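Local coordinates for uronate isomerase (Caulobacter crescentus, PDB 2Q01), which catalyses the isomerisation of D-glucuronate to D-fructuronate and of D-galacturonate to D-tagaturonate in bacterial uronate metabolism, at residues F70-S75 / Y108-T113; W118-F123 / T130-A135; F389-E394 / P426-V431; Q56-L61 / E98-F103; V78-L83 / N322-D327. One frame throughout, in Å; residues are numbered along the deposited sequence.

Interaction 1: F70-S75 / Y108-T113. With K (potassium ion), chain D.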
# COMPACT_ATOMS: atom_id res chain seq x y z
N PHE B 70 22.95 12.14 -8.35
CA PHE B 70 23.13 11.98 -9.80
C PHE B 70 22.05 11.18 -10.53
O PHE B 70 21.87 11.34 -11.73
CB PHE B 70 24.58 11.63 -10.22
CG PHE B 70 25.10 10.31 -9.70
CD1 PHE B 70 26.13 10.29 -8.76
CD2 PHE B 70 24.65 9.09 -10.21
CE1 PHE B 70 26.66 9.09 -8.30
CE2 PHE B 70 25.17 7.88 -9.75
CZ PHE B 70 26.17 7.88 -8.79
N ARG B 71 21.33 10.33 -9.80
CA ARG B 71 20.13 9.70 -10.34
C ARG B 71 19.20 10.73 -10.97
O ARG B 71 18.93 10.69 -12.17
CB ARG B 71 19.39 8.93 -9.24
CG ARG B 71 19.74 7.45 -9.18
CD ARG B 71 18.97 6.75 -8.06
NE ARG B 71 17.53 6.94 -8.19
CZ ARG B 71 16.70 6.05 -8.73
NH1 ARG B 71 15.40 6.31 -8.80
NH2 ARG B 71 17.18 4.90 -9.20
N MET B 72 18.70 11.65 -10.14
CA MET B 72 17.79 12.70 -10.60
C MET B 72 18.32 13.42 -11.82
O MET B 72 17.58 13.67 -12.77
CB MET B 72 17.53 13.75 -9.52
CG MET B 72 16.27 13.59 -8.69
SD MET B 72 14.66 13.67 -9.50
CE MET B 72 14.94 14.71 -10.91
N LEU B 73 19.60 13.78 -11.79
CA LEU B 73 20.20 14.49 -12.90
C LEU B 73 20.27 13.60 -14.13
O LEU B 73 19.83 14.01 -15.20
CB LEU B 73 21.55 15.10 -12.51
CG LEU B 73 21.44 16.47 -11.82
CD1 LEU B 73 21.51 16.34 -10.32
CD2 LEU B 73 22.54 17.40 -12.29
N TYR B 74 20.76 12.36 -13.96
CA TYR B 74 20.79 11.38 -15.06
C TYR B 74 19.39 11.13 -15.62
O TYR B 74 19.22 10.92 -16.82
CB TYR B 74 21.40 10.05 -14.61
CG TYR B 74 21.55 9.04 -15.72
CD1 TYR B 74 22.49 9.20 -16.72
CD2 TYR B 74 20.74 7.90 -15.76
CE1 TYR B 74 22.64 8.27 -17.74
CE2 TYR B 74 20.88 6.96 -16.77
CZ TYR B 74 21.83 7.15 -17.75
OH TYR B 74 21.98 6.23 -18.76
N SER B 75 18.41 11.17 -14.73
CA SER B 75 17.02 11.01 -15.09
C SER B 75 16.48 12.14 -15.94
O SER B 75 15.41 12.00 -16.54
CB SER B 75 16.16 10.86 -13.82
OG SER B 75 15.66 12.10 -13.37
N TYR B 108 16.97 22.68 -8.52
CA TYR B 108 15.50 22.80 -8.48
C TYR B 108 14.76 21.45 -8.61
O TYR B 108 13.63 21.30 -8.16
CB TYR B 108 15.01 23.77 -9.57
CG TYR B 108 15.11 23.25 -10.99
CD1 TYR B 108 16.31 23.31 -11.69
CD2 TYR B 108 14.00 22.69 -11.63
CE1 TYR B 108 16.41 22.83 -12.98
CE2 TYR B 108 14.10 22.20 -12.93
CZ TYR B 108 15.31 22.27 -13.60
OH TYR B 108 15.43 21.80 -14.88
N LEU B 109 15.42 20.47 -9.22
CA LEU B 109 14.83 19.15 -9.42
C LEU B 109 14.46 18.50 -8.08
O LEU B 109 13.50 17.74 -8.00
CB LEU B 109 15.78 18.24 -10.19
CG LEU B 109 15.49 18.08 -11.69
CD1 LEU B 109 14.75 19.30 -12.23
CD2 LEU B 109 16.78 17.86 -12.46
N PHE B 110 15.23 18.82 -7.05
CA PHE B 110 15.08 18.19 -5.74
C PHE B 110 13.97 18.78 -4.85
O PHE B 110 13.86 18.42 -3.68
CB PHE B 110 16.43 18.16 -5.02
CG PHE B 110 17.49 17.41 -5.77
CD1 PHE B 110 18.40 18.08 -6.58
CD2 PHE B 110 17.57 16.02 -5.68
CE1 PHE B 110 19.38 17.39 -7.28
CE2 PHE B 110 18.55 15.32 -6.38
CZ PHE B 110 19.45 16.00 -7.18
N ARG B 111 13.16 19.67 -5.40
CA ARG B 111 12.00 20.22 -4.71
C ARG B 111 11.04 19.10 -4.29
O ARG B 111 10.52 18.37 -5.13
CB ARG B 111 11.26 21.24 -5.59
CG ARG B 111 11.93 22.60 -5.65
CD ARG B 111 11.37 23.46 -6.77
NE ARG B 111 12.21 24.63 -7.02
CZ ARG B 111 11.93 25.60 -7.89
NH1 ARG B 111 12.76 26.62 -8.03
NH2 ARG B 111 10.82 25.55 -8.61
N GLY B 112 10.83 18.96 -2.98
CA GLY B 112 9.89 17.98 -2.47
C GLY B 112 10.50 16.66 -2.07
O GLY B 112 9.82 15.78 -1.53
N THR B 113 11.80 16.53 -2.33
CA THR B 113 12.54 15.30 -2.06
C THR B 113 13.24 15.45 -0.72
O THR B 113 13.47 16.57 -0.27
CB THR B 113 13.57 15.01 -3.18
OG1 THR B 113 14.65 15.94 -3.10
CG2 THR B 113 12.93 15.06 -4.56
K K D . 12.83 10.52 -16.21
O HOH W 1 12.61 12.35 -18.09
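The phenyl ring of Phe-110 meets Leu-73 at its edge, near the ring plane, where CD1 of Leu-73 stands 3.8 Å from CZ of Phe-110. Thr-113 OG1 lies at the same ring's edge, in plane. From an oblique direction comes Met-72, whose CB is 3.7 Å from CE2 of Phe-110, the two side chains sliding past each other in opposite directions. Bends at chi2 (-62°) and chi3 (-28°) turn the methionine's end toward Leu-109, where CE of Met-72 rests 3.5 Å from CG of Leu-109. The contact joins helix 67-74 to the 3-10 segment and type II turn (Phe-110 to Thr-113) that lead from helix 96-105 into helix 114-126. In that turn Phe-110 O is gripped twice, by Thr-113 N and by Thr-113 OG1 at 2.7 Å from Phe-110 O, both from the same face of the carbonyl plane. At the end of the other segment Ser-75 OG gives a 2.6 Å hydrogen bond to Met-72 O. Ser-75 O binds the potassium ion at 3.0 Å, alongside a water and the Ala-375 O, Tyr-378 O, Leu-381 O and Asn-411 OD1 of the second subunit.

Interaction 2: W118-F123 / T130-A135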
# COMPACT_ATOMS: atom_id res chain seq x y z
N TRP B 118 18.14 17.35 3.46
CA TRP B 118 19.49 16.96 3.92
C TRP B 118 20.58 17.93 3.47
O TRP B 118 21.43 18.30 4.27
CB TRP B 118 19.87 15.55 3.47
CG TRP B 118 18.94 14.45 3.90
CD1 TRP B 118 18.29 14.34 5.10
CD2 TRP B 118 18.59 13.29 3.14
NE1 TRP B 118 17.54 13.19 5.13
CE2 TRP B 118 17.70 12.53 3.94
CE3 TRP B 118 18.92 12.83 1.86
CZ2 TRP B 118 17.14 11.32 3.50
CZ3 TRP B 118 18.36 11.63 1.42
CH2 TRP B 118 17.48 10.89 2.24
N LEU B 119 20.55 18.32 2.20
CA LEU B 119 21.56 19.22 1.65
C LEU B 119 21.46 20.63 2.18
O LEU B 119 22.49 21.27 2.41
CB LEU B 119 21.52 19.24 0.12
CG LEU B 119 22.23 18.13 -0.64
CD1 LEU B 119 21.93 18.29 -2.11
CD2 LEU B 119 23.73 18.16 -0.40
N ASN B 120 20.24 21.12 2.39
CA ASN B 120 20.05 22.45 2.99
C ASN B 120 20.41 22.49 4.47
O ASN B 120 20.79 23.54 4.98
CB ASN B 120 18.64 22.99 2.74
CG ASN B 120 18.43 23.45 1.30
OD1 ASN B 120 19.33 24.02 0.67
ND2 ASN B 120 17.24 23.21 0.77
N HIS B 121 20.30 21.34 5.15
CA HIS B 121 20.83 21.17 6.50
C HIS B 121 22.36 21.30 6.46
O HIS B 121 22.94 22.01 7.27
CB HIS B 121 20.40 19.82 7.08
CG HIS B 121 20.81 19.59 8.51
ND1 HIS B 121 19.89 19.39 9.52
CD2 HIS B 121 22.03 19.48 9.09
CE1 HIS B 121 20.53 19.20 10.66
NE2 HIS B 121 21.83 19.25 10.43
N VAL B 122 22.99 20.62 5.51
CA VAL B 122 24.45 20.67 5.35
C VAL B 122 24.93 22.09 5.02
O VAL B 122 25.89 22.59 5.61
CB VAL B 122 24.96 19.66 4.29
CG1 VAL B 122 26.46 19.77 4.08
CG2 VAL B 122 24.62 18.24 4.71
N PHE B 123 24.22 22.75 4.10
CA PHE B 123 24.58 24.10 3.66
C PHE B 123 24.45 25.13 4.77
O PHE B 123 25.33 25.96 4.95
CB PHE B 123 23.73 24.54 2.46
CG PHE B 123 24.00 23.76 1.20
CD1 PHE B 123 23.01 23.64 0.23
CD2 PHE B 123 25.23 23.17 0.96
CE1 PHE B 123 23.24 22.94 -0.95
CE2 PHE B 123 25.47 22.46 -0.21
CZ PHE B 123 24.47 22.35 -1.16
N THR B 130 24.02 31.37 3.69
CA THR B 130 22.87 32.22 3.96
C THR B 130 21.98 32.43 2.73
O THR B 130 20.84 32.89 2.85
CB THR B 130 23.29 33.57 4.60
OG1 THR B 130 22.12 34.35 4.90
CG2 THR B 130 24.21 34.37 3.68
N GLU B 131 22.51 32.09 1.56
CA GLU B 131 21.74 32.18 0.31
C GLU B 131 21.47 30.79 -0.26
O GLU B 131 22.26 29.87 -0.07
CB GLU B 131 22.48 33.04 -0.71
CG GLU B 131 22.67 34.50 -0.30
CD GLU B 131 23.93 35.12 -0.88
OE1 GLU B 131 24.37 34.70 -1.98
OE2 GLU B 131 24.48 36.04 -0.24
N PHE B 132 20.35 30.65 -0.96
CA PHE B 132 19.93 29.39 -1.57
C PHE B 132 20.74 29.13 -2.83
O PHE B 132 21.02 30.05 -3.61
CB PHE B 132 18.44 29.44 -1.91
CG PHE B 132 17.79 28.09 -2.01
CD1 PHE B 132 17.21 27.50 -0.89
CD2 PHE B 132 17.73 27.42 -3.23
CE1 PHE B 132 16.60 26.25 -0.98
CE2 PHE B 132 17.12 26.17 -3.33
CZ PHE B 132 16.55 25.59 -2.20
N LEU B 133 21.09 27.86 -3.04
CA LEU B 133 21.87 27.44 -4.19
C LEU B 133 21.11 27.68 -5.49
O LEU B 133 19.97 27.25 -5.66
CB LEU B 133 22.24 25.96 -4.07
CG LEU B 133 23.68 25.59 -4.45
CD1 LEU B 133 23.78 24.12 -4.81
CD2 LEU B 133 24.18 26.47 -5.58
N GLU B 134 21.77 28.38 -6.41
CA GLU B 134 21.25 28.60 -7.75
C GLU B 134 22.38 28.54 -8.77
O GLU B 134 23.52 28.24 -8.41
CB GLU B 134 20.55 29.96 -7.83
CG GLU B 134 19.14 29.98 -7.24
CD GLU B 134 18.59 31.38 -7.04
OE1 GLU B 134 17.52 31.51 -6.41
OE2 GLU B 134 19.22 32.35 -7.51
N ALA B 135 22.06 28.81 -10.03
CA ALA B 135 23.07 28.89 -11.10
C ALA B 135 24.04 30.05 -10.90
O ALA B 135 25.25 29.90 -11.08
CB ALA B 135 22.40 28.97 -12.46
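Asn-120 brings its amide obliquely against the ring of Phe-132, with ND2 3.6 Å from CE1 of Phe-132 and the two planes 52° apart. This is the closer half of the contact between helix 114-126 and the irregular segment 130-135 that follows it. One helical turn on, the fit is looser: CE1 of Phe-123 comes no nearer than 4.1 Å to CD1 of Leu-133, their side chains crossing at a slant. Both pairs are buried, whereas Thr-130 and Glu-131, in the same segment, are exposed to solvent. Tyr-141 meets Phe-123 edge-to-face, and Arg-5 makes a cation-pi contact with Phe-132. With CG beside its own backbone N (chi1 -73°), the asparagine directs its amide at the phenyl ring. A valine here would probably leave the CE1 side of Phe-132 less fully packed and the ring freer to shift. No hydrogen bond joins the segments, and OD1 of Asn-120 is buried without a partner, so across this contact the amide probably offers van der Waals contact alone, and burying OD1 probably costs desolvation energy.

Interaction 3: F389-E394 / P426-V431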
# COMPACT_ATOMS: atom_id res chain seq x y z
N PHE B 389 14.85 4.33 -0.47
CA PHE B 389 13.90 5.26 -1.07
C PHE B 389 12.84 5.69 -0.07
O PHE B 389 12.22 6.75 -0.22
CB PHE B 389 13.22 4.61 -2.29
CG PHE B 389 14.19 4.16 -3.35
CD1 PHE B 389 14.57 2.82 -3.43
CD2 PHE B 389 14.71 5.06 -4.26
CE1 PHE B 389 15.47 2.41 -4.41
CE2 PHE B 389 15.60 4.66 -5.24
CZ PHE B 389 15.98 3.33 -5.32
N HIS B 390 12.64 4.86 0.96
CA HIS B 390 11.64 5.11 1.99
C HIS B 390 12.25 5.74 3.24
O HIS B 390 11.57 6.00 4.22
CB HIS B 390 10.90 3.82 2.33
CG HIS B 390 10.53 3.01 1.13
ND1 HIS B 390 9.66 3.45 0.16
CD2 HIS B 390 10.92 1.77 0.73
CE1 HIS B 390 9.52 2.53 -0.77
NE2 HIS B 390 10.28 1.50 -0.45
N ASP B 391 13.56 5.99 3.18
CA ASP B 391 14.27 6.77 4.18
C ASP B 391 14.02 8.26 3.88
O ASP B 391 14.81 8.93 3.20
CB ASP B 391 15.75 6.38 4.15
CG ASP B 391 16.63 7.28 5.00
OD1 ASP B 391 16.20 7.74 6.08
OD2 ASP B 391 17.78 7.52 4.57
N SER B 392 12.89 8.75 4.38
CA SER B 392 12.33 10.03 3.97
C SER B 392 11.14 10.40 4.87
O SER B 392 10.54 9.51 5.45
CB SER B 392 11.89 9.93 2.51
OG SER B 392 10.83 9.01 2.36
N PRO B 393 10.81 11.71 4.99
CA PRO B 393 9.66 12.19 5.78
C PRO B 393 8.36 11.39 5.62
O PRO B 393 7.80 10.92 6.62
CB PRO B 393 9.48 13.63 5.29
CG PRO B 393 10.85 14.07 4.97
CD PRO B 393 11.56 12.85 4.41
N GLU B 394 7.89 11.23 4.39
CA GLU B 394 6.70 10.42 4.11
C GLU B 394 6.90 8.93 4.37
O GLU B 394 5.97 8.24 4.77
CB GLU B 394 6.20 10.65 2.68
CG GLU B 394 4.82 11.29 2.59
CD GLU B 394 4.80 12.75 3.00
OE1 GLU B 394 5.34 13.59 2.25
OE2 GLU B 394 4.21 13.06 4.06
N PRO B 426 24.53 13.93 10.44
CA PRO B 426 23.68 14.71 11.36
C PRO B 426 22.36 15.21 10.75
O PRO B 426 21.36 15.27 11.46
CB PRO B 426 24.58 15.88 11.77
CG PRO B 426 25.58 15.98 10.69
CD PRO B 426 25.84 14.58 10.27
N ALA B 427 22.38 15.56 9.47
CA ALA B 427 21.17 15.94 8.72
C ALA B 427 20.10 14.85 8.71
O ALA B 427 18.93 15.13 8.93
CB ALA B 427 21.53 16.33 7.30
N ARG B 428 20.53 13.61 8.47
CA ARG B 428 19.64 12.46 8.35
C ARG B 428 19.08 12.00 9.68
O ARG B 428 17.92 11.58 9.77
CB ARG B 428 20.37 11.29 7.68
CG ARG B 428 20.53 11.46 6.19
CD ARG B 428 21.64 10.58 5.65
NE ARG B 428 21.95 10.89 4.25
CZ ARG B 428 21.32 10.37 3.20
NH1 ARG B 428 20.33 9.51 3.36
NH2 ARG B 428 21.69 10.73 1.97
N HIS B 429 19.91 12.06 10.72
CA HIS B 429 19.49 11.75 12.08
C HIS B 429 18.55 12.80 12.65
O HIS B 429 17.66 12.45 13.42
CB HIS B 429 20.70 11.55 13.00
CG HIS B 429 21.17 10.14 13.05
ND1 HIS B 429 21.99 9.59 12.10
CD2 HIS B 429 20.92 9.15 13.94
CE1 HIS B 429 22.24 8.33 12.39
NE2 HIS B 429 21.60 8.03 13.51
N ASP B 430 18.74 14.06 12.27
CA ASP B 430 17.81 15.13 12.64
C ASP B 430 16.42 14.92 12.07
O ASP B 430 15.42 15.12 12.77
CB ASP B 430 18.35 16.50 12.22
CG ASP B 430 17.68 17.63 12.96
OD1 ASP B 430 16.81 18.32 12.38
OD2 ASP B 430 18.00 17.82 14.15
N VAL B 431 16.35 14.53 10.79
CA VAL B 431 15.08 14.20 10.12
C VAL B 431 14.36 13.05 10.85
O VAL B 431 13.16 13.12 11.08
CB VAL B 431 15.31 13.83 8.63
CG1 VAL B 431 14.06 13.24 7.97
CG2 VAL B 431 15.76 15.04 7.86
O HOH W 2 19.33 8.33 6.23
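An inverse gamma turn centred on Asp-391, just ahead of helix 393-407, carries the carboxylate that meets Arg-428 of helix 425-445, in a uronate isomerase whose family belongs to the TIM-barrel clan. OD2 of Asp-391 lies 3.5 Å from NH1 of Arg-428, a long salt bridge at the edge of the guanidinium and near its plane. The carboxylate and guanidinium planes are 34° apart, and the side chains cross at about a right angle. Arg-428 is extended from CG to NE, which carries its charged end across to the turn, while chi1 of 171° sets CG of Asp-391 anti to its backbone N and sends the carboxylate toward the arginine. A water modelled between them accepts from NH1 of Arg-428 at 3.3 Å; its 2.4 Å approach to OD2 of Asp-391 is too short to be trusted, so this bridge is doubtful. The same guanidinium makes cation-pi contacts with Trp-118 and Tyr-68, in addition to its salt bridge. Farther along, the packing is light, with CD of Pro-393 4.4 Å from CG1 of Val-431. Ser-392 is the N-cap of helix 393-407, its OG bonded to Gly-395 N and also to Glu-405 of the second subunit. Val-431 packs on Val-117 and Trp-118 of helix 114-126 and on Met-396 of helix 393-407, while His-429 reaches strand 37-39, touching Ile-37 and Ser-39.

Interaction 4: Q56-L61 / E98-F103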
# COMPACT_ATOMS: atom_id res chain seq x y z
N GLN B 56 38.64 17.04 -0.75
CA GLN B 56 39.19 18.00 -1.71
C GLN B 56 38.20 19.01 -2.32
O GLN B 56 38.47 20.21 -2.32
CB GLN B 56 40.02 17.30 -2.80
CG GLN B 56 39.41 16.03 -3.37
CD GLN B 56 40.19 15.49 -4.55
OE1 GLN B 56 40.86 14.46 -4.45
NE2 GLN B 56 40.11 16.19 -5.68
N ASP B 57 37.08 18.52 -2.84
CA ASP B 57 36.13 19.35 -3.59
C ASP B 57 34.73 19.32 -2.99
O ASP B 57 34.39 18.43 -2.22
CB ASP B 57 36.02 18.86 -5.04
CG ASP B 57 37.29 19.07 -5.84
OD1 ASP B 57 38.05 20.02 -5.54
OD2 ASP B 57 37.51 18.29 -6.80
N ALA B 58 33.92 20.30 -3.38
CA ALA B 58 32.48 20.27 -3.14
C ALA B 58 31.86 19.16 -3.98
O ALA B 58 30.89 18.52 -3.56
CB ALA B 58 31.86 21.60 -3.50
N THR B 59 32.42 18.93 -5.16
CA THR B 59 31.99 17.88 -6.07
C THR B 59 32.36 16.49 -5.55
O THR B 59 31.52 15.60 -5.49
CB THR B 59 32.54 18.13 -7.48
OG1 THR B 59 32.03 19.38 -7.97
CG2 THR B 59 32.15 17.02 -8.45
N ASP B 60 33.62 16.32 -5.15
CA ASP B 60 34.11 15.03 -4.65
C ASP B 60 33.50 14.57 -3.34
O ASP B 60 33.51 13.38 -3.04
CB ASP B 60 35.64 15.04 -4.54
CG ASP B 60 36.30 14.36 -5.72
OD1 ASP B 60 37.04 13.37 -5.48
OD2 ASP B 60 36.08 14.79 -6.87
N LEU B 61 32.96 15.50 -2.56
CA LEU B 61 32.38 15.19 -1.26
C LEU B 61 30.86 15.02 -1.33
O LEU B 61 30.30 14.11 -0.71
CB LEU B 61 32.77 16.28 -0.25
CG LEU B 61 32.23 16.22 1.18
CD1 LEU B 61 32.86 15.10 1.98
CD2 LEU B 61 32.44 17.55 1.87
N GLU B 98 32.89 22.93 -12.96
CA GLU B 98 31.85 22.79 -13.98
C GLU B 98 30.83 21.70 -13.64
O GLU B 98 29.65 21.84 -13.95
CB GLU B 98 32.45 22.55 -15.37
CG GLU B 98 32.97 23.82 -16.07
CD GLU B 98 31.89 24.87 -16.31
OE1 GLU B 98 32.20 26.07 -16.20
OE2 GLU B 98 30.73 24.51 -16.62
N ALA B 99 31.30 20.63 -13.01
CA ALA B 99 30.42 19.57 -12.50
C ALA B 99 29.45 20.13 -11.47
O ALA B 99 28.24 19.87 -11.54
CB ALA B 99 31.24 18.43 -11.91
N TRP B 100 29.98 20.93 -10.54
CA TRP B 100 29.19 21.62 -9.52
C TRP B 100 28.22 22.64 -10.13
O TRP B 100 27.11 22.81 -9.62
CB TRP B 100 30.11 22.32 -8.52
CG TRP B 100 29.36 22.95 -7.39
CD1 TRP B 100 29.00 24.27 -7.28
CD2 TRP B 100 28.84 22.29 -6.24
NE1 TRP B 100 28.29 24.46 -6.12
CE2 TRP B 100 28.18 23.27 -5.46
CE3 TRP B 100 28.87 20.96 -5.78
CZ2 TRP B 100 27.56 22.96 -4.25
CZ3 TRP B 100 28.25 20.66 -4.57
CH2 TRP B 100 27.61 21.66 -3.82
N ARG B 101 28.65 23.30 -11.20
CA ARG B 101 27.81 24.26 -11.92
C ARG B 101 26.56 23.62 -12.51
O ARG B 101 25.48 24.23 -12.49
CB ARG B 101 28.63 24.91 -13.04
CG ARG B 101 28.27 26.35 -13.37
CD ARG B 101 29.11 27.31 -12.53
NE ARG B 101 30.54 27.11 -12.73
CZ ARG B 101 31.27 27.76 -13.63
NH1 ARG B 101 30.71 28.66 -14.43
NH2 ARG B 101 32.57 27.51 -13.74
N VAL B 102 26.70 22.40 -13.04
CA VAL B 102 25.59 21.65 -13.64
C VAL B 102 24.59 21.22 -12.57
O VAL B 102 23.38 21.34 -12.75
CB VAL B 102 26.08 20.43 -14.46
CG1 VAL B 102 24.91 19.61 -15.00
CG2 VAL B 102 26.96 20.88 -15.62
N PHE B 103 25.11 20.74 -11.44
CA PHE B 103 24.29 20.37 -10.29
C PHE B 103 23.50 21.56 -9.74
O PHE B 103 22.30 21.44 -9.47
CB PHE B 103 25.15 19.77 -9.18
CG PHE B 103 24.42 19.62 -7.87
CD1 PHE B 103 23.38 18.71 -7.73
CD2 PHE B 103 24.78 20.41 -6.78
CE1 PHE B 103 22.71 18.58 -6.53
CE2 PHE B 103 24.10 20.28 -5.57
CZ PHE B 103 23.07 19.37 -5.44
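Thr-59 OG1 is hydrogen-bonded to Pro-96 O and also lies 3.6 Å from CB of Trp-100, where the two side chains slide past each other in opposite directions. It sits in helix 58-63, a short, weakly bonded helix packed against helix 96-105. The threonine's other branch, CG2, meets CB of Ala-99 at 3.8 Å. Beside it Ala-58 makes a CH-pi contact: its CB stands 4.0 Å from the centroid of the six-membered ring of Trp-100, 18° off the ring normal. The opposite face of the indole carries CD2 of Phe-103, offset toward the rim, so the ring is sandwiched. That position follows from CG lying anti to the backbone N of Trp-100 (chi1 -175°), which swings the indole toward the shorter helix. A serine in place of Trp-100 would probably open a gap between Ala-58 and Phe-103 and leave the alanine methyl without its aromatic face. Tyr-141 of helix 138-149 also packs on the indole, and Ala-58 O lies 3.5 Å from CZ3 of Trp-100, on the same side of the ring as the alanine methyl.

Interaction 5: V78-L83 / N322-D327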
# COMPACT_ATOMS: atom_id res chain seq x y z
N VAL B 78 21.19 14.55 -18.01
CA VAL B 78 22.57 14.89 -17.67
C VAL B 78 23.44 13.63 -17.74
O VAL B 78 23.04 12.58 -17.25
CB VAL B 78 22.67 15.55 -16.27
CG1 VAL B 78 24.09 16.02 -15.97
CG2 VAL B 78 21.70 16.72 -16.15
N SER B 79 24.61 13.74 -18.38
CA SER B 79 25.56 12.64 -18.41
C SER B 79 26.35 12.58 -17.11
O SER B 79 26.54 13.60 -16.45
CB SER B 79 26.51 12.77 -19.61
OG SER B 79 27.29 13.95 -19.53
N LEU B 80 26.81 11.38 -16.74
CA LEU B 80 27.57 11.18 -15.51
C LEU B 80 29.00 11.71 -15.61
O LEU B 80 29.65 11.96 -14.59
CB LEU B 80 27.59 9.70 -15.10
CG LEU B 80 26.27 9.00 -14.79
CD1 LEU B 80 25.85 8.18 -15.98
CD2 LEU B 80 26.40 8.11 -13.57
N ASP B 81 29.49 11.84 -16.84
CA ASP B 81 30.81 12.43 -17.11
C ASP B 81 30.80 13.92 -16.79
O ASP B 81 31.80 14.46 -16.30
CB ASP B 81 31.22 12.21 -18.57
CG ASP B 81 31.39 10.73 -18.92
OD1 ASP B 81 30.83 10.30 -19.94
OD2 ASP B 81 32.09 10.01 -18.17
N ALA B 82 29.66 14.56 -17.05
CA ALA B 82 29.45 15.98 -16.75
C ALA B 82 29.51 16.28 -15.25
O ALA B 82 29.84 17.39 -14.86
CB ALA B 82 28.13 16.47 -17.34
N LEU B 83 29.20 15.27 -14.43
CA LEU B 83 29.18 15.40 -12.97
C LEU B 83 30.37 14.73 -12.28
O LEU B 83 30.34 14.54 -11.06
CB LEU B 83 27.87 14.84 -12.41
CG LEU B 83 26.56 15.45 -12.92
CD1 LEU B 83 25.40 14.53 -12.61
CD2 LEU B 83 26.33 16.85 -12.33
N ASN B 322 27.85 -1.95 -17.69
CA ASN B 322 29.01 -2.15 -18.56
C ASN B 322 29.99 -0.98 -18.50
O ASN B 322 31.19 -1.18 -18.33
CB ASN B 322 28.58 -2.42 -20.01
CG ASN B 322 27.83 -3.74 -20.17
OD1 ASN B 322 28.09 -4.71 -19.47
ND2 ASN B 322 26.89 -3.77 -21.12
N SER B 323 29.46 0.24 -18.63
CA SER B 323 30.30 1.45 -18.70
C SER B 323 30.81 1.95 -17.36
O SER B 323 31.96 2.38 -17.25
CB SER B 323 29.58 2.57 -19.46
OG SER B 323 28.40 2.98 -18.78
N HIS B 324 29.96 1.91 -16.33
CA HIS B 324 30.28 2.50 -15.02
C HIS B 324 30.39 1.49 -13.88
O HIS B 324 31.24 1.65 -13.00
CB HIS B 324 29.27 3.59 -14.66
CG HIS B 324 29.41 4.84 -15.47
ND1 HIS B 324 29.01 4.91 -16.79
CD2 HIS B 324 29.90 6.06 -15.16
CE1 HIS B 324 29.25 6.13 -17.25
NE2 HIS B 324 29.79 6.84 -16.28
N GLY B 325 29.53 0.48 -13.88
CA GLY B 325 29.61 -0.58 -12.87
C GLY B 325 28.50 -0.55 -11.84
O GLY B 325 27.39 -0.08 -12.11
N ARG B 326 28.82 -1.05 -10.65
CA ARG B 326 27.85 -1.15 -9.55
C ARG B 326 27.60 0.17 -8.82
O ARG B 326 28.39 1.12 -8.95
CB ARG B 326 28.29 -2.23 -8.56
CG ARG B 326 27.68 -3.60 -8.83
CD ARG B 326 27.94 -4.55 -7.68
NE ARG B 326 26.77 -5.36 -7.35
CZ ARG B 326 26.49 -6.55 -7.88
NH1 ARG B 326 25.40 -7.21 -7.50
NH2 ARG B 326 27.29 -7.09 -8.79
N ASP B 327 26.50 0.21 -8.07
CA ASP B 327 26.09 1.35 -7.21
C ASP B 327 25.98 2.71 -7.92
O ASP B 327 26.39 3.73 -7.37
CB ASP B 327 26.99 1.45 -5.97
CG ASP B 327 26.78 0.31 -5.00
OD1 ASP B 327 27.79 -0.33 -4.62
OD2 ASP B 327 25.62 0.05 -4.61
O HOH W 3 31.12 9.18 -15.66
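His-324 lays its imidazole against Leu-80, and the leucine side chain can be followed outward from its root. CB of Leu-80 is 3.8 Å from NE2 of His-324. With CG anti to the carbonyl carbon (chi1 -61°), the leucine turns its branch so that CD1 ends over one face of the imidazole, 4.2 Å from CE1 of His-324 and offset toward the rim. The same methyl branch also packs on Tyr-74 of helix 67-74. At the ring's edge, in plane, lie two polar partners: Ser-323 OG, 2.8 Å from ND1 of His-324, and a water 2.8 Å from NE2 of His-324. That water donates to OD2 of Asp-81, also at 2.8 Å, and so joins the carboxylate to the imidazole; OD2 of Asp-81 and NE2 of His-324 themselves stay 4.3 Å apart, without a direct bond. The contact ties the loop between helices 67-74 and 96-105 to the end of helix 318-323, where Gly-325, with positive phi, leaves the helix. Both ring nitrogens therefore have polar partners, which probably fix the rotation of the imidazole, and the nearby carboxylate would tend to stabilise a protonated ring if one formed.

How the interactions relate
Interactions 1, 4 and 5 form one cluster, their centres 15 to 16 Å apart. Phe-103 CE1 lies 3.6 Å from Phe-110 CE1, and Ala-99 CB is 3.4 Å from Ala-82 O. Leu-73 O and Val-78 N, 3.2 Å apart, probably form a hydrogen bond between interactions 1 and 5. Interaction 2 joins this core through Leu-119 CD1, 3.7 Å from Phe-103 CZ. It also meets interaction 3, where Trp-118 CH2 stands 3.4 Å from Arg-428 NH1. Interactions 3 and 5 do not touch, their centres about 26 Å apart. The potassium ion sits at interaction 1, between subunits, and the side chain of Leu-80 in interaction 5 is about 13 Å from it.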